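Local structure of ABC transporter ATP-binding protein (Leptospira interrogans serovar Copenhageni, 4HZI) at residues Arg109-Gln117 and Lys180-Ile188; Asn78-Ala86 and Tyr98-Arg107. The protein probably binds and hydrolyses ATP as the ATPase subunit of an orphan ABC transporter involved in manganese utilization and tolerance. All blocks are in the same frame, centred on the assembly; numbering follows the deposited sequence.

Interaction 1. Residues Arg109-Gln117 and Lys180-Ile188; sequences RIGILDSSQ and KKILFLRSI
Gly-111 and Ser-187 bring strand 110-113 and helix 180-188 together: the two run nearly antiparallel, at 164°, with their axes 6.9 Å apart at closest approach. The strand edges the six-stranded core sheet, and helix 176-188 begins within an LSSGE sequence consistent with the ABC signature motif. Gly-111, with no side chain, sets its CA against Ser-187 O, 3.3 Å away in a CA-H...O contact. Ser-187 meets the next peptide with its CB, 3.3 Å from Ile-112 O, while its hydroxyl turns back and donates to Phe-184 O on a lone pair in the carbonyl plane. Leu-113 turns CG away from its own amide nitrogen (chi1 -164°), and its side chain crosses those of Leu-183 and Phe-184 at about a right angle. CD2 rests on Leu-183 CB, and CD1 sits 3.8 Å from Phe-184 CB, at the edge of the ring. Beyond the strand, the bent chain of Lys-180 delivers NZ to OG of the poorly ordered Ser-115 at 2.7 Å; NZ also donates to the carbonyls of Pro-200 and Ser-202. A water lies within bonding distance of Ile-112 O and Leu-183 O and accepts from Arg-186 NH1, whereas Arg-186 NE is held by Thr-134. Direct contact is thus mostly carbon against carbon or carbonyl, and the one direct hydrogen bond comes from a lysine that also ties in the loop after strand 194-198.

Interaction 2. Residues Asn78-Ala86 and Tyr98-Arg107; sequences NLIYGMIWA and YGEIAIQDLR
Tyr-81 and Arg-107 pair through both ring and backbone. Arg-107 NH1 donates to Tyr-81 O at 2.7 Å, a bent bond (139° at the hydrogen) whose donor is tilted out of the carbonyl plane. The bend at chi2 lays the arginine's CD over one face of the Tyr-81 ring, 3.4 Å from its centroid, a CH-pi contact, and that at chi3 turns the guanidinium toward Tyr-81 O. The guanidinium has Ile-103 CG2 over the centre of one face, and Met-83 SD lies 3.3 Å from NH1. At the far end of the tyrosine a water in the plane of the ring, 2.6 Å from Tyr-81 OH, also lies beside Arg-107 O.

Helix 73-80 ends here in a Schellman motif: Met-83 N bonds to Asn-78 O and Gly-82 N to Leu-79 O, with Gly-82 at positive phi as the C-prime residue. The bare glycine lets Ile-103 CG1 and Leu-106 CD2 pack against its backbone. Ile-80 O accepts its hydrogen bond from outside the motif: Tyr-98 OH donates to it at 2.8 Å, in the carbonyl plane on a lone pair, while Leu-106 CD1 covers part of one face of the phenol ring. Farther out, the six-membered ring of Trp-85 brings CZ3 to 4.0 Å from Tyr-98 CB, and its edge faces Tyr-98 O, a carbonyl already bonded to Ile-101 N.

Interaction 2 precedes interaction 1 in the chain, and the short helix 103-108 of the former leads directly into strand 110-113 of the latter. Their centres lie 18 Å apart, yet they touch: Tyr-81 CE1 packs 3.4 Å from Ile-112 CG1, and Ile-110 reaches Ile-80 and Tyr-98. Strand 110-113 is an outermost strand of the six-stranded mixed sheet, hydrogen-bonded to strand 194-198. In this layered build of an ABC ATPase domain, the strand has helix 176-188 against one side, while Ile-110 and Ile-112, pointing away from that helix, meet the C-terminal end of helix 73-80, which starts within a sequence consistent with a Walker A P-loop.

Interaction 1. Residues Arg109-Gln117 and Lys180-Ile188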
ATOM      1  N   ARG A 109       5.585  15.265  24.123  1.00 36.98           N
ATOM      2  CA  ARG A 109       5.985  13.938  24.638  1.00 31.95           C
ATOM      3  C   ARG A 109       5.703  12.679  23.774  1.00 28.77           C
ATOM      4  O   ARG A 109       6.125  11.567  24.126  1.00 29.86           O
ATOM      5  CB  ARG A 109       5.397  13.759  26.023  1.00 34.78           C
ATOM      6  CG  ARG A 109       5.743  14.948  26.929  1.00 40.00           C
ATOM      7  CD  ARG A 109       4.867  14.961  28.153  1.00 47.75           C
ATOM      8  NE  ARG A 109       5.001  13.729  28.923  1.00 49.50           N
ATOM      9  CZ  ARG A 109       4.285  13.458  30.011  1.00 50.75           C
ATOM     10  NH1 ARG A 109       3.386  14.344  30.457  1.00 53.41           N
ATOM     11  NH2 ARG A 109       4.469  12.312  30.656  1.00 48.44           N
ATOM     12  N   ILE A 110       4.993  12.845  22.673  1.00 30.19           N
ATOM     13  CA  ILE A 110       4.653  11.757  21.763  1.00 29.09           C
ATOM     14  C   ILE A 110       5.202  12.073  20.384  1.00 33.98           C
ATOM     15  O   ILE A 110       4.775  13.052  19.761  1.00 34.17           O
ATOM     16  CB  ILE A 110       3.144  11.566  21.655  1.00 30.18           C
ATOM     17  CG1 ILE A 110       2.530  11.288  23.031  1.00 29.53           C
ATOM     18  CG2 ILE A 110       2.839  10.419  20.698  1.00 27.06           C
ATOM     19  CD1 ILE A 110       1.007  11.020  22.998  1.00 35.52           C
ATOM     20  N   GLY A 111       6.168  11.278  19.908  1.00 26.03           N
ATOM     21  CA  GLY A 111       6.666  11.442  18.535  1.00 29.38           C
ATOM     22  C   GLY A 111       5.727  10.798  17.546  1.00 32.68           C
ATOM     23  O   GLY A 111       5.162   9.759  17.840  1.00 33.71           O
ATOM     24  N   ILE A 112       5.551  11.400  16.379  1.00 27.48           N
ATOM     25  CA  ILE A 112       4.738  10.831  15.333  1.00 30.46           C
ATOM     26  C   ILE A 112       5.515  10.715  14.067  1.00 32.09           C
ATOM     27  O   ILE A 112       6.135  11.704  13.629  1.00 31.35           O
ATOM     28  CB  ILE A 112       3.535  11.718  14.935  1.00 37.68           C
ATOM     29  CG1 ILE A 112       2.650  12.005  16.122  1.00 43.49           C
ATOM     30  CG2 ILE A 112       2.742  11.036  13.802  1.00 39.98           C
ATOM     31  CD1 ILE A 112       1.879  10.798  16.591  1.00 45.09           C
ATOM     32  N   LEU A 113       5.479   9.530  13.470  1.00 28.53           N
ATOM     33  CA  LEU A 113       5.973   9.355  12.107  1.00 32.28           C
ATOM     34  C   LEU A 113       4.745   9.131  11.215  1.00 33.85           C
ATOM     35  O   LEU A 113       4.095   8.065  11.264  1.00 30.55           O
ATOM     36  CB  LEU A 113       6.942   8.180  12.032  1.00 31.06           C
ATOM     37  CG  LEU A 113       7.856   8.060  10.785  1.00 35.12           C
ATOM     38  CD1 LEU A 113       8.679   6.786  10.837  1.00 30.17           C
ATOM     39  CD2 LEU A 113       7.131   8.111   9.460  1.00 33.86           C
ATOM     40  N   ASP A 114       4.413  10.129  10.411  1.00 34.37           N
ATOM     41  CA  ASP A 114       3.325  10.010   9.418  1.00 49.32           C
ATOM     42  C   ASP A 114       3.750  10.658   8.088  1.00 54.13           C
ATOM     43  O   ASP A 114       4.338  11.729   8.062  1.00 57.89           O
ATOM     44  CB  ASP A 114       1.974  10.536   9.961  1.00 57.67           C
ATOM     45  CG  ASP A 114       1.827  12.043   9.877  1.00 64.88           C
ATOM     46  OD1 ASP A 114       2.847  12.774   9.872  1.00 69.08           O
ATOM     47  OD2 ASP A 114       0.661  12.491   9.825  1.00 78.73           O
ATOM     48  N   SER A 115       3.498   9.959   6.990  1.00 69.62           N
ATOM     49  CA  SER A 115       4.101  10.316   5.703  1.00 78.55           C
ATOM     50  C   SER A 115       3.360  11.448   4.987  1.00 76.63           C
ATOM     51  O   SER A 115       3.932  12.104   4.127  1.00 85.38           O
ATOM     52  CB  SER A 115       4.197   9.070   4.814  1.00 88.22           C
ATOM     53  OG  SER A 115       4.801   7.995   5.531  1.00 83.70           O
ATOM     54  N   SER A 116       2.100  11.682   5.352  1.00 82.39           N
ATOM     55  CA  SER A 116       1.342  12.818   4.813  1.00 88.66           C
ATOM     56  C   SER A 116       1.831  14.126   5.437  1.00 89.01           C
ATOM     57  O   SER A 116       2.196  15.061   4.720  1.00 93.59           O
ATOM     58  CB  SER A 116      -0.171  12.636   5.029  1.00 86.30           C
ATOM     59  OG  SER A 116      -0.450  11.941   6.234  1.00 83.97           O
ATOM     60  N   GLN A 117       1.845  14.181   6.767  1.00 86.58           N
ATOM     61  CA  GLN A 117       2.336  15.360   7.481  1.00 85.98           C
ATOM     62  C   GLN A 117       3.862  15.420   7.400  1.00 87.46           C
ATOM     63  O   GLN A 117       4.422  15.832   6.381  1.00 85.45           O
ATOM     64  CB  GLN A 117       1.872  15.345   8.940  1.00 78.20           C
ATOM     65  N   LYS A 180      11.833   7.777   4.871  1.00 32.53           N
ATOM     66  CA  LYS A 180      11.184   7.299   6.090  1.00 27.52           C
ATOM     67  C   LYS A 180      12.167   7.275   7.260  1.00 24.25           C
ATOM     68  O   LYS A 180      11.783   7.597   8.372  1.00 25.33           O
ATOM     69  CB  LYS A 180      10.510   5.934   5.896  1.00 28.94           C
ATOM     70  CG  LYS A 180       9.416   5.886   4.831  1.00 28.37           C
ATOM     71  CD  LYS A 180       8.321   6.886   5.068  1.00 34.44           C
ATOM     72  CE  LYS A 180       7.264   6.849   3.969  1.00 37.55           C
ATOM     73  NZ  LYS A 180       6.120   6.004   4.340  1.00 40.87           N
ATOM     74  N   LYS A 181      13.447   6.964   7.009  1.00 25.14           N
ATOM     75  CA  LYS A 181      14.472   7.040   8.054  1.00 27.17           C
ATOM     76  C   LYS A 181      14.568   8.423   8.606  1.00 26.31           C
ATOM     77  O   LYS A 181      14.664   8.607   9.809  1.00 29.95           O
ATOM     78  CB  LYS A 181      15.858   6.652   7.524  1.00 27.11           C
ATOM     79  CG  LYS A 181      15.941   5.274   6.924  1.00 27.75           C
ATOM     80  CD  LYS A 181      17.329   5.003   6.348  1.00 33.26           C
ATOM     81  CE  LYS A 181      17.306   3.756   5.496  1.00 34.67           C
ATOM     82  NZ  LYS A 181      18.692   3.298   5.145  1.00 34.39           N
ATOM     83  N   ILE A 182      14.539   9.406   7.722  1.00 28.06           N
ATOM     84  CA  ILE A 182      14.699  10.775   8.133  1.00 31.65           C
ATOM     85  C   ILE A 182      13.461  11.268   8.871  1.00 34.77           C
ATOM     86  O   ILE A 182      13.578  12.003   9.888  1.00 26.67           O
ATOM     87  CB  ILE A 182      15.102  11.675   6.932  1.00 31.20           C
ATOM     88  CG1 ILE A 182      16.504  11.281   6.405  1.00 30.03           C
ATOM     89  CG2 ILE A 182      15.072  13.129   7.303  1.00 31.50           C
ATOM     90  CD1 ILE A 182      17.561  10.995   7.432  1.00 36.59           C
ATOM     91  N   LEU A 183      12.279  10.851   8.404  1.00 32.79           N
ATOM     92  CA  LEU A 183      11.053  11.124   9.156  1.00 31.13           C
ATOM     93  C   LEU A 183      11.064  10.469  10.535  1.00 25.63           C
ATOM     94  O   LEU A 183      10.563  11.070  11.503  1.00 27.53           O
ATOM     95  CB  LEU A 183       9.802  10.756   8.373  1.00 28.63           C
ATOM     96  CG  LEU A 183       9.613  11.598   7.109  1.00 35.00           C
ATOM     97  CD1 LEU A 183       8.398  11.120   6.331  1.00 34.72           C
ATOM     98  CD2 LEU A 183       9.488  13.066   7.451  1.00 36.05           C
ATOM     99  N   PHE A 184      11.626   9.288  10.662  1.00 24.27           N
ATOM    100  CA  PHE A 184      11.783   8.700  11.965  1.00 26.17           C
ATOM    101  C   PHE A 184      12.679   9.590  12.874  1.00 30.29           C
ATOM    102  O   PHE A 184      12.345   9.881  14.035  1.00 27.23           O
ATOM    103  CB  PHE A 184      12.334   7.312  11.826  1.00 27.76           C
ATOM    104  CG  PHE A 184      12.535   6.581  13.131  1.00 28.72           C
ATOM    105  CD1 PHE A 184      13.720   6.689  13.845  1.00 31.68           C
ATOM    106  CD2 PHE A 184      11.536   5.780  13.660  1.00 31.06           C
ATOM    107  CE1 PHE A 184      13.913   6.000  15.032  1.00 33.42           C
ATOM    108  CE2 PHE A 184      11.716   5.097  14.845  1.00 30.50           C
ATOM    109  CZ  PHE A 184      12.895   5.216  15.551  1.00 32.41           C
ATOM    110  N   LEU A 185      13.796  10.072  12.325  1.00 30.15           N
ATOM    111  CA  LEU A 185      14.695  10.934  13.113  1.00 28.08           C
ATOM    112  C   LEU A 185      13.990  12.198  13.570  1.00 25.93           C
ATOM    113  O   LEU A 185      14.111  12.628  14.732  1.00 32.20           O
ATOM    114  CB  LEU A 185      15.980  11.260  12.326  1.00 29.55           C
ATOM    115  CG  LEU A 185      16.840  10.060  11.996  1.00 31.84           C
ATOM    116  CD1 LEU A 185      18.163  10.462  11.387  1.00 34.46           C
ATOM    117  CD2 LEU A 185      17.040   9.215  13.259  1.00 30.89           C
ATOM    118  N   ARG A 186      13.242  12.790  12.653  1.00 25.56           N
ATOM    119  CA  ARG A 186      12.438  13.952  12.945  1.00 30.85           C
ATOM    120  C   ARG A 186      11.472  13.706  14.126  1.00 34.94           C
ATOM    121  O   ARG A 186      11.265  14.602  14.988  1.00 31.45           O
ATOM    122  CB  ARG A 186      11.671  14.347  11.717  1.00 29.70           C
ATOM    123  CG  ARG A 186      10.715  15.496  11.954  1.00 30.93           C
ATOM    124  CD  ARG A 186       9.967  15.889  10.694  1.00 35.96           C
ATOM    125  NE  ARG A 186       9.029  16.965  10.965  1.00 39.63           N
ATOM    126  CZ  ARG A 186       7.876  16.847  11.634  1.00 43.72           C
ATOM    127  NH1 ARG A 186       7.470  15.672  12.102  1.00 37.67           N
ATOM    128  NH2 ARG A 186       7.125  17.925  11.856  1.00 40.19           N
ATOM    129  N   SER A 187      10.901  12.496  14.142  1.00 30.17           N
ATOM    130  CA  SER A 187       9.876  12.100  15.125  1.00 35.07           C
ATOM    131  C   SER A 187      10.478  11.976  16.534  1.00 34.35           C
ATOM    132  O   SER A 187       9.778  12.133  17.539  1.00 36.46           O
ATOM    133  CB  SER A 187       9.147  10.787  14.627  1.00 30.30           C
ATOM    134  OG  SER A 187       9.861   9.601  14.980  1.00 33.84           O
ATOM    135  N   ILE A 188      11.790  11.749  16.620  1.00 33.52           N
ATOM    136  CA  ILE A 188      12.460  11.637  17.915  1.00 38.46           C
ATOM    137  C   ILE A 188      13.298  12.872  18.321  1.00 34.01           C
ATOM    138  O   ILE A 188      13.884  12.897  19.392  1.00 36.74           O
ATOM    139  CB  ILE A 188      13.302  10.360  17.995  1.00 40.77           C
ATOM    140  CG1 ILE A 188      14.439  10.375  16.969  1.00 46.90           C
ATOM    141  CG2 ILE A 188      12.408   9.163  17.790  1.00 40.48           C
ATOM    142  CD1 ILE A 188      15.470   9.298  17.221  1.00 48.92           C
TER
HETATM  143  O   HOH W   1       8.382  12.674  11.520  1.00 31.56           O

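Interaction 2. Residues Asn78-Ala86 and Tyr98-Arg107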
ATOM      1  N   ASN A  78      -5.381   9.641  16.233  1.00 26.51           N
ATOM      2  CA  ASN A  78      -5.817  11.019  16.513  1.00 28.52           C
ATOM      3  C   ASN A  78      -6.223  11.269  17.964  1.00 25.62           C
ATOM      4  O   ASN A  78      -5.899  12.313  18.550  1.00 30.00           O
ATOM      5  CB  ASN A  78      -6.942  11.445  15.568  1.00 30.97           C
ATOM      6  CG  ASN A  78      -6.487  11.558  14.138  1.00 38.55           C
ATOM      7  OD1 ASN A  78      -5.306  11.664  13.854  1.00 50.99           O
ATOM      8  ND2 ASN A  78      -7.427  11.539  13.228  1.00 43.88           N
ATOM      9  N   LEU A  79      -6.873  10.291  18.574  1.00 23.92           N
ATOM     10  CA  LEU A  79      -7.273  10.356  19.941  1.00 25.05           C
ATOM     11  C   LEU A  79      -6.052  10.250  20.835  1.00 25.35           C
ATOM     12  O   LEU A  79      -5.868  11.035  21.759  1.00 24.46           O
ATOM     13  CB  LEU A  79      -8.303   9.261  20.189  1.00 25.40           C
ATOM     14  CG  LEU A  79      -9.101   9.354  21.477  1.00 26.56           C
ATOM     15  CD1 LEU A  79     -10.416   8.613  21.376  1.00 25.90           C
ATOM     16  CD2 LEU A  79      -8.286   8.818  22.653  1.00 26.44           C
ATOM     17  N   ILE A  80      -5.159   9.285  20.542  1.00 24.89           N
ATOM     18  CA  ILE A  80      -3.909   9.206  21.327  1.00 23.67           C
ATOM     19  C   ILE A  80      -3.044  10.496  21.238  1.00 24.76           C
ATOM     20  O   ILE A  80      -2.412  10.888  22.214  1.00 25.09           O
ATOM     21  CB  ILE A  80      -3.118   7.929  20.932  1.00 24.65           C
ATOM     22  CG1 ILE A  80      -3.917   6.686  21.322  1.00 25.51           C
ATOM     23  CG2 ILE A  80      -1.743   7.887  21.586  1.00 26.72           C
ATOM     24  CD1 ILE A  80      -3.458   5.377  20.738  1.00 26.73           C
ATOM     25  N   TYR A  81      -3.107  11.213  20.116  1.00 25.44           N
ATOM     26  CA  TYR A  81      -2.322  12.419  19.917  1.00 26.38           C
ATOM     27  C   TYR A  81      -3.056  13.678  20.380  1.00 29.69           C
ATOM     28  O   TYR A  81      -2.579  14.800  20.164  1.00 29.34           O
ATOM     29  CB  TYR A  81      -1.904  12.520  18.445  1.00 27.17           C
ATOM     30  CG  TYR A  81      -0.704  13.408  18.167  1.00 30.83           C
ATOM     31  CD1 TYR A  81       0.492  13.254  18.865  1.00 32.53           C
ATOM     32  CD2 TYR A  81      -0.766  14.412  17.200  1.00 33.77           C
ATOM     33  CE1 TYR A  81       1.599  14.083  18.607  1.00 31.92           C
ATOM     34  CE2 TYR A  81       0.339  15.206  16.917  1.00 33.14           C
ATOM     35  CZ  TYR A  81       1.514  15.044  17.627  1.00 34.90           C
ATOM     36  OH  TYR A  81       2.597  15.870  17.356  1.00 33.85           O
ATOM     37  N   GLY A  82      -4.204  13.507  21.022  1.00 28.49           N
ATOM     38  CA  GLY A  82      -4.977  14.628  21.600  1.00 29.97           C
ATOM     39  C   GLY A  82      -5.713  15.506  20.588  1.00 35.04           C
ATOM     40  O   GLY A  82      -6.003  16.694  20.878  1.00 31.97           O
ATOM     41  N   MET A  83      -6.005  14.958  19.411  1.00 32.03           N
ATOM     42  CA  MET A  83      -6.651  15.727  18.323  1.00 34.16           C
ATOM     43  C   MET A  83      -8.174  15.649  18.397  1.00 33.81           C
ATOM     44  O   MET A  83      -8.871  16.541  17.889  1.00 32.97           O
ATOM     45  CB  MET A  83      -6.205  15.280  16.926  1.00 34.53           C
ATOM     46  CG  MET A  83      -4.750  15.521  16.537  1.00 47.12           C
ATOM     47  SD  MET A  83      -4.345  17.173  15.897  1.00 66.29           S
ATOM     48  CE  MET A  83      -5.534  17.332  14.566  1.00 57.23           C
ATOM     49  N   ILE A  84      -8.675  14.563  18.985  1.00 27.42           N
ATOM     50  CA  ILE A  84     -10.080  14.369  19.296  1.00 30.56           C
ATOM     51  C   ILE A  84     -10.206  13.843  20.700  1.00 29.11           C
ATOM     52  O   ILE A  84      -9.286  13.190  21.240  1.00 31.99           O
ATOM     53  CB  ILE A  84     -10.792  13.373  18.353  1.00 31.54           C
ATOM     54  CG1 ILE A  84     -10.157  11.991  18.453  1.00 30.10           C
ATOM     55  CG2 ILE A  84     -10.771  13.883  16.931  1.00 33.66           C
ATOM     56  CD1 ILE A  84     -10.867  10.951  17.594  1.00 36.00           C
ATOM     57  N   TRP A  85     -11.288  14.209  21.352  1.00 29.30           N
ATOM     58  CA  TRP A  85     -11.571  13.734  22.696  1.00 27.31           C
ATOM     59  C   TRP A  85     -12.433  12.506  22.675  1.00 28.53           C
ATOM     60  O   TRP A  85     -13.418  12.445  21.940  1.00 31.64           O
ATOM     61  CB  TRP A  85     -12.372  14.777  23.490  1.00 33.86           C
ATOM     62  CG  TRP A  85     -11.592  15.892  24.010  1.00 35.00           C
ATOM     63  CD1 TRP A  85     -11.712  17.205  23.667  1.00 40.78           C
ATOM     64  CD2 TRP A  85     -10.579  15.827  25.019  1.00 44.86           C
ATOM     65  NE1 TRP A  85     -10.830  17.980  24.404  1.00 40.43           N
ATOM     66  CE2 TRP A  85     -10.122  17.153  25.242  1.00 51.58           C
ATOM     67  CE3 TRP A  85     -10.021  14.787  25.761  1.00 45.10           C
ATOM     68  CZ2 TRP A  85      -9.119  17.450  26.164  1.00 50.71           C
ATOM     69  CZ3 TRP A  85      -9.025  15.079  26.673  1.00 48.23           C
ATOM     70  CH2 TRP A  85      -8.577  16.401  26.864  1.00 52.09           C
ATOM     71  N   ALA A  86     -12.159  11.562  23.575  1.00 27.64           N
ATOM     72  CA  ALA A  86     -12.981  10.398  23.728  1.00 27.53           C
ATOM     73  C   ALA A  86     -14.391  10.805  24.207  1.00 32.65           C
ATOM     74  O   ALA A  86     -14.525  11.743  24.996  1.00 27.81           O
ATOM     75  CB  ALA A  86     -12.373   9.466  24.740  1.00 30.93           C
ATOM     76  N   TYR A  98      -5.530  12.401  30.294  1.00 28.16           N
ATOM     77  CA  TYR A  98      -5.390  13.408  29.279  1.00 30.83           C
ATOM     78  C   TYR A  98      -6.058  14.724  29.704  1.00 29.24           C
ATOM     79  O   TYR A  98      -5.581  15.794  29.356  1.00 38.14           O
ATOM     80  CB  TYR A  98      -5.927  12.904  27.963  1.00 31.09           C
ATOM     81  CG  TYR A  98      -4.933  12.130  27.124  1.00 27.61           C
ATOM     82  CD1 TYR A  98      -3.912  11.359  27.710  1.00 29.43           C
ATOM     83  CD2 TYR A  98      -5.017  12.151  25.764  1.00 27.08           C
ATOM     84  CE1 TYR A  98      -3.022  10.655  26.936  1.00 28.89           C
ATOM     85  CE2 TYR A  98      -4.148  11.434  24.981  1.00 26.97           C
ATOM     86  CZ  TYR A  98      -3.129  10.694  25.594  1.00 27.69           C
ATOM     87  OH  TYR A  98      -2.252   9.988  24.838  1.00 29.44           O
ATOM     88  N   GLY A  99      -7.074  14.624  30.533  1.00 31.87           N
ATOM     89  CA  GLY A  99      -7.686  15.809  31.120  1.00 36.80           C
ATOM     90  C   GLY A  99      -6.717  16.603  31.988  1.00 40.06           C
ATOM     91  O   GLY A  99      -6.928  17.788  32.214  1.00 36.50           O
ATOM     92  N   GLU A 100      -5.634  15.978  32.454  1.00 34.87           N
ATOM     93  CA  GLU A 100      -4.729  16.670  33.369  1.00 36.01           C
ATOM     94  C   GLU A 100      -3.549  17.258  32.662  1.00 35.03           C
ATOM     95  O   GLU A 100      -2.768  17.952  33.296  1.00 39.39           O
ATOM     96  CB  GLU A 100      -4.246  15.738  34.475  1.00 37.61           C
ATOM     97  CG  GLU A 100      -5.363  15.040  35.227  1.00 43.47           C
ATOM     98  CD  GLU A 100      -4.821  13.889  36.046  1.00 50.38           C
ATOM     99  OE1 GLU A 100      -3.999  14.141  36.957  1.00 58.91           O
ATOM    100  OE2 GLU A 100      -5.195  12.745  35.766  1.00 46.90           O
ATOM    101  N   ILE A 101      -3.441  17.028  31.357  1.00 35.87           N
ATOM    102  CA  ILE A 101      -2.300  17.466  30.585  1.00 38.51           C
ATOM    103  C   ILE A 101      -2.713  18.449  29.511  1.00 37.57           C
ATOM    104  O   ILE A 101      -3.530  18.120  28.638  1.00 37.90           O
ATOM    105  CB  ILE A 101      -1.625  16.262  29.872  1.00 41.42           C
ATOM    106  CG1 ILE A 101      -1.404  15.118  30.860  1.00 38.77           C
ATOM    107  CG2 ILE A 101      -0.313  16.685  29.215  1.00 41.41           C
ATOM    108  CD1 ILE A 101      -0.889  13.837  30.215  1.00 39.90           C
ATOM    109  N   ALA A 102      -2.106  19.631  29.521  1.00 35.11           N
ATOM    110  CA  ALA A 102      -2.240  20.499  28.373  1.00 37.91           C
ATOM    111  C   ALA A 102      -1.843  19.728  27.120  1.00 40.01           C
ATOM    112  O   ALA A 102      -0.749  19.149  27.043  1.00 31.97           O
ATOM    113  CB  ALA A 102      -1.395  21.746  28.533  1.00 44.34           C
ATOM    114  N   ILE A 103      -2.739  19.693  26.144  1.00 37.34           N
ATOM    115  CA  ILE A 103      -2.504  18.912  24.924  1.00 38.29           C
ATOM    116  C   ILE A 103      -1.206  19.324  24.223  1.00 39.48           C
ATOM    117  O   ILE A 103      -0.506  18.464  23.707  1.00 34.89           O
ATOM    118  CB  ILE A 103      -3.747  18.898  23.974  1.00 44.17           C
ATOM    119  CG1 ILE A 103      -4.486  17.559  24.089  1.00 46.77           C
ATOM    120  CG2 ILE A 103      -3.365  19.038  22.507  1.00 46.38           C
ATOM    121  CD1 ILE A 103      -4.705  17.063  25.505  1.00 49.35           C
ATOM    122  N   GLN A 104      -0.850  20.607  24.232  1.00 30.52           N
ATOM    123  CA  GLN A 104       0.468  20.990  23.702  1.00 38.92           C
ATOM    124  C   GLN A 104       1.640  20.239  24.383  1.00 38.19           C
ATOM    125  O   GLN A 104       2.666  19.926  23.740  1.00 38.58           O
ATOM    126  CB  GLN A 104       0.665  22.508  23.812  1.00 45.84           C
ATOM    127  CG  GLN A 104       1.930  22.944  24.524  1.00 51.92           C
ATOM    128  CD  GLN A 104       2.029  24.451  24.658  1.00 50.13           C
ATOM    129  OE1 GLN A 104       2.179  25.160  23.673  1.00 46.10           O
ATOM    130  NE2 GLN A 104       1.932  24.941  25.880  1.00 55.04           N
ATOM    131  N   ASP A 105       1.508  19.991  25.678  1.00 34.40           N
ATOM    132  CA  ASP A 105       2.559  19.314  26.441  1.00 40.48           C
ATOM    133  C   ASP A 105       2.539  17.834  26.154  1.00 45.72           C
ATOM    134  O   ASP A 105       3.592  17.197  26.024  1.00 42.71           O
ATOM    135  CB  ASP A 105       2.415  19.584  27.931  1.00 45.00           C
ATOM    136  CG  ASP A 105       2.734  21.028  28.288  1.00 46.92           C
ATOM    137  OD1 ASP A 105       3.498  21.685  27.556  1.00 50.63           O
ATOM    138  OD2 ASP A 105       2.195  21.518  29.290  1.00 50.16           O
ATOM    139  N   LEU A 106       1.339  17.283  26.019  1.00 42.76           N
ATOM    140  CA  LEU A 106       1.184  15.895  25.567  1.00 38.43           C
ATOM    141  C   LEU A 106       1.934  15.663  24.268  1.00 38.56           C
ATOM    142  O   LEU A 106       2.777  14.782  24.193  1.00 44.53           O
ATOM    143  CB  LEU A 106      -0.285  15.585  25.357  1.00 38.62           C
ATOM    144  CG  LEU A 106      -0.595  14.186  24.885  1.00 37.77           C
ATOM    145  CD1 LEU A 106      -0.547  13.287  26.114  1.00 40.22           C
ATOM    146  CD2 LEU A 106      -1.962  14.142  24.197  1.00 39.52           C
ATOM    147  N   ARG A 107       1.669  16.485  23.263  1.00 35.94           N
ATOM    148  CA  ARG A 107       2.292  16.335  21.946  1.00 42.77           C
ATOM    149  C   ARG A 107       3.812  16.472  21.885  1.00 41.04           C
ATOM    150  O   ARG A 107       4.461  15.831  21.069  1.00 51.59           O
ATOM    151  CB  ARG A 107       1.617  17.266  20.949  1.00 48.16           C
ATOM    152  CG  ARG A 107       0.130  16.948  20.818  1.00 52.12           C
ATOM    153  CD  ARG A 107      -0.419  17.150  19.419  1.00 57.46           C
ATOM    154  NE  ARG A 107      -1.293  18.312  19.326  1.00 62.97           N
ATOM    155  CZ  ARG A 107      -2.607  18.284  19.124  1.00 67.05           C
ATOM    156  NH1 ARG A 107      -3.261  17.145  18.976  1.00 68.55           N
ATOM    157  NH2 ARG A 107      -3.275  19.425  19.053  1.00 68.27           N
TER
HETATM  158  O   HOH W   2       4.915  15.332  18.442  1.00 34.58           O